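Pectate lyase/Amb allergen (Acidovorax citrulli, PDB 4HWV) probably cleaves pectate, the de-esterified pectin of plant cell walls, as a secreted calcium-binding lyase of polysaccharide lyase family 1. Local coordinates at residues Tyr45-Arg50 and Lys79-Arg84. Numbering follows the deposited sequence.
Sequences YTVANR and KVIRIR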
ATOM      1  N   TYR A  45      29.658  -8.335   4.842  1.00  4.66           N
ATOM      2  CA  TYR A  45      28.782  -9.125   3.982  1.00  4.25           C
ATOM      3  C   TYR A  45      27.833  -8.245   3.180  1.00  4.62           C
ATOM      4  O   TYR A  45      27.443  -7.155   3.628  1.00  5.96           O
ATOM      5  CB  TYR A  45      27.887 -10.022   4.833  1.00  4.51           C
ATOM      6  CG  TYR A  45      28.541 -10.830   5.937  1.00  4.67           C
ATOM      7  CD1 TYR A  45      28.914 -12.149   5.731  1.00  5.27           C
ATOM      8  CD2 TYR A  45      28.720 -10.293   7.216  1.00  4.86           C
ATOM      9  CE1 TYR A  45      29.460 -12.913   6.761  1.00  6.02           C
ATOM     10  CE2 TYR A  45      29.252 -11.043   8.254  1.00  5.21           C
ATOM     11  CZ  TYR A  45      29.620 -12.350   8.008  1.00  5.77           C
ATOM     12  OH  TYR A  45      30.119 -13.101   9.036  1.00  6.79           O
ATOM     13  N   THR A  46      27.436  -8.727   2.008  1.00  4.94           N
ATOM     14  CA  THR A  46      26.336  -8.123   1.253  1.00  5.38           C
ATOM     15  C   THR A  46      25.244  -9.188   1.159  1.00  4.91           C
ATOM     16  O   THR A  46      25.500 -10.300   0.694  1.00  6.33           O
ATOM     17  CB  THR A  46      26.774  -7.683  -0.144  1.00  6.52           C
ATOM     18  OG1 THR A  46      27.852  -6.766  -0.022  1.00  9.62           O
ATOM     19  CG2 THR A  46      25.621  -7.015  -0.893  1.00  6.34           C
ATOM     20  N   VAL A  47      24.037  -8.854   1.631  1.00  4.24           N
ATOM     21  CA  VAL A  47      22.957  -9.828   1.718  1.00  4.02           C
ATOM     22  C   VAL A  47      21.704  -9.355   0.978  1.00  4.25           C
ATOM     23  O   VAL A  47      21.405  -8.158   0.928  1.00  4.97           O
ATOM     24  CB  VAL A  47      22.619 -10.127   3.212  1.00  4.06           C
ATOM     25  CG1 VAL A  47      23.868 -10.635   3.931  1.00  5.36           C
ATOM     26  CG2 VAL A  47      22.064  -8.915   3.934  1.00  4.75           C
ATOM     27  N   ALA A  48      20.973 -10.314   0.418  1.00  4.26           N
ATOM     28  CA  ALA A  48      19.860 -10.012  -0.484  1.00  4.91           C
ATOM     29  C   ALA A  48      18.605 -10.836  -0.175  1.00  5.06           C
ATOM     30  O   ALA A  48      17.598 -10.732  -0.883  1.00  6.66           O
ATOM     31  CB  ALA A  48      20.281 -10.211  -1.952  1.00  5.85           C
ATOM     32  N   ASN A  49      18.651 -11.650   0.880  1.00  4.00           N
ATOM     33  CA  ASN A  49      17.484 -12.436   1.276  1.00  4.01           C
ATOM     34  C   ASN A  49      17.601 -12.822   2.737  1.00  3.46           C
ATOM     35  O   ASN A  49      18.645 -12.580   3.387  1.00  3.96           O
ATOM     36  CB  ASN A  49      17.303 -13.671   0.361  1.00  4.70           C
ATOM     37  CG  ASN A  49      18.437 -14.676   0.499  1.00  5.06           C
ATOM     38  OD1 ASN A  49      18.693 -15.172   1.589  1.00  4.70           O
ATOM     39  ND2 ASN A  49      19.095 -15.009  -0.621  1.00  5.78           N
ATOM     40  N   ARG A  50      16.534 -13.409   3.271  1.00  3.62           N
ATOM     41  CA  ARG A  50      16.450 -13.700   4.688  1.00  3.86           C
ATOM     42  C   ARG A  50      17.531 -14.682   5.152  1.00  3.36           C
ATOM     43  O   ARG A  50      18.103 -14.528   6.240  1.00  3.96           O
ATOM     44  CB  ARG A  50      15.061 -14.248   5.003  1.00  3.97           C
ATOM     45  CG  ARG A  50      14.828 -14.600   6.487  1.00  3.80           C
ATOM     46  CD  ARG A  50      13.387 -15.092   6.748  1.00  4.18           C
ATOM     47  NE  ARG A  50      13.187 -15.419   8.155  1.00  3.75           N
ATOM     48  CZ  ARG A  50      13.584 -16.565   8.713  1.00  3.56           C
ATOM     49  NH1 ARG A  50      14.191 -17.501   7.969  1.00  4.81           N
ATOM     50  NH2 ARG A  50      13.393 -16.767  10.020  1.00  4.58           N
ATOM     51  N   LYS A  79      30.705  -6.635  12.838  1.00  4.58           N
ATOM     52  CA  LYS A  79      30.301  -7.044  11.500  1.00  4.66           C
ATOM     53  C   LYS A  79      29.598  -5.899  10.795  1.00  3.51           C
ATOM     54  O   LYS A  79      28.895  -5.083  11.408  1.00  4.21           O
ATOM     55  CB  LYS A  79      29.382  -8.276  11.546  1.00  5.36           C
ATOM     56  CG  LYS A  79      27.992  -7.975  12.131  1.00  5.22           C
ATOM     57  CD  LYS A  79      27.215  -9.211  12.555  1.00  5.31           C
ATOM     58  CE  LYS A  79      27.801  -9.878  13.791  1.00  4.89           C
ATOM     59  NZ  LYS A  79      27.897  -8.928  14.964  1.00  5.25           N
ATOM     60  N   VAL A  80      29.768  -5.866   9.479  1.00  3.65           N
ATOM     61  CA  VAL A  80      29.108  -4.901   8.622  1.00  4.24           C
ATOM     62  C   VAL A  80      28.314  -5.676   7.599  1.00  4.40           C
ATOM     63  O   VAL A  80      28.861  -6.485   6.845  1.00  4.91           O
ATOM     64  CB  VAL A  80      30.129  -3.971   7.938  1.00  5.34           C
ATOM     65  CG1 VAL A  80      29.449  -3.106   6.886  1.00  7.52           C
ATOM     66  CG2 VAL A  80      30.827  -3.120   8.999  1.00  6.22           C
ATOM     67  N   ILE A  81      27.000  -5.441   7.598  1.00  4.03           N
ATOM     68  CA  ILE A  81      26.079  -6.185   6.752  1.00  4.12           C
ATOM     69  C   ILE A  81      25.364  -5.167   5.864  1.00  3.85           C
ATOM     70  O   ILE A  81      24.587  -4.332   6.349  1.00  4.42           O
ATOM     71  CB  ILE A  81      25.057  -6.983   7.601  1.00  4.13           C
ATOM     72  CG1 ILE A  81      25.783  -7.977   8.518  1.00  5.13           C
ATOM     73  CG2 ILE A  81      24.062  -7.687   6.695  1.00  4.67           C
ATOM     74  CD1 ILE A  81      24.901  -8.565   9.602  1.00  5.81           C
ATOM     75  N   ARG A  82      25.641  -5.236   4.563  1.00  3.71           N
ATOM     76  CA  ARG A  82      25.044  -4.315   3.607  1.00  4.14           C
ATOM     77  C   ARG A  82      23.845  -4.976   2.949  1.00  4.01           C
ATOM     78  O   ARG A  82      23.909  -6.143   2.567  1.00  4.86           O
ATOM     79  CB  ARG A  82      26.071  -3.856   2.572  1.00  5.59           C
ATOM     80  CG  ARG A  82      27.228  -3.121   3.224  1.00  6.67           C
ATOM     81  CD  ARG A  82      28.106  -2.358   2.246  1.00  7.96           C
ATOM     82  NE  ARG A  82      29.243  -1.782   2.958  1.00  8.04           N
ATOM     83  CZ  ARG A  82      29.261  -0.570   3.511  1.00  7.52           C
ATOM     84  NH1 ARG A  82      28.207   0.243   3.447  1.00  7.02           N
ATOM     85  NH2 ARG A  82      30.355  -0.181   4.150  1.00  7.74           N
ATOM     86  N   ILE A  83      22.741  -4.233   2.858  1.00  4.41           N
ATOM     87  CA  ILE A  83      21.501  -4.775   2.313  1.00  4.29           C
ATOM     88  C   ILE A  83      21.387  -4.405   0.834  1.00  4.50           C
ATOM     89  O   ILE A  83      21.306  -3.224   0.485  1.00  4.73           O
ATOM     90  CB  ILE A  83      20.263  -4.209   3.050  1.00  4.88           C
ATOM     91  CG1 ILE A  83      20.432  -4.330   4.576  1.00  6.20           C
ATOM     92  CG2 ILE A  83      18.968  -4.844   2.492  1.00  5.58           C
ATOM     93  CD1 ILE A  83      20.628  -5.740   5.076  1.00  7.37           C
ATOM     94  N   ARG A  84      21.408  -5.420  -0.027  1.00  5.20           N
ATOM     95  CA  ARG A  84      21.244  -5.232  -1.462  1.00  5.75           C
ATOM     96  C   ARG A  84      19.816  -5.531  -1.865  1.00  6.16           C
ATOM     97  O   ARG A  84      19.387  -6.684  -1.842  1.00  6.65           O
ATOM     98  CB  ARG A  84      22.206  -6.113  -2.275  1.00  6.91           C
ATOM     99  CG  ARG A  84      22.170  -5.781  -3.765  1.00  8.29           C
ATOM    100  CD  ARG A  84      23.010  -6.687  -4.667  1.00 10.21           C
ATOM    101  NE  ARG A  84      24.440  -6.693  -4.384  1.00 11.81           N
ATOM    102  CZ  ARG A  84      25.271  -5.705  -4.696  1.00 13.20           C
ATOM    103  NH1 ARG A  84      24.809  -4.590  -5.254  1.00 13.94           N
ATOM    104  NH2 ARG A  84      26.564  -5.822  -4.431  1.00 13.79           N
TER
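V47 and I81 meet through their methyl branches on the face of the parallel pair 45-47/79-83 that bears Y45, I81, V47 and I83. CG2 of V47 lies between its backbone N and carbonyl carbon, where it reaches both neighbours: 3.6 Å to I81 CG2 and 3.7 Å to I83 CD1. The Y45 ring crosses I81 obliquely, with CD2 4.0 Å from I81 CG1, while V80 O and K79 CB lie near the plane of the ring at its edge. Helix 50-57 lies against this face, A56 touching Y45 and I81. On the face bearing T46 and R82, OG1 of T46 sits beside the backbone N (chi1 -58°), which leaves the methyl CG2 anti to N and 3.7 Å from R84 NE, near R84 CB as well. R82 runs extended away from the 45-50 segment, and its NH1 bonds to I18 O.

Four backbone bonds fix the register: N and O of Y45 pair with V80 O and R82 N, those of V47 with R82 O and R84 N. R82 N to Y45 O is 2.8 Å (N-H...O 178°); V47 N meets R82 O at 2.9 Å. As 79-83 also pairs with 167-171, strand 44-47 extends the parallel ladder of the PL1 beta-helix at one end. This pairing places V47 CG2 against both I81 and I83, and with the Y45 ring these branches form an apolar surface against which helix 50-57 packs.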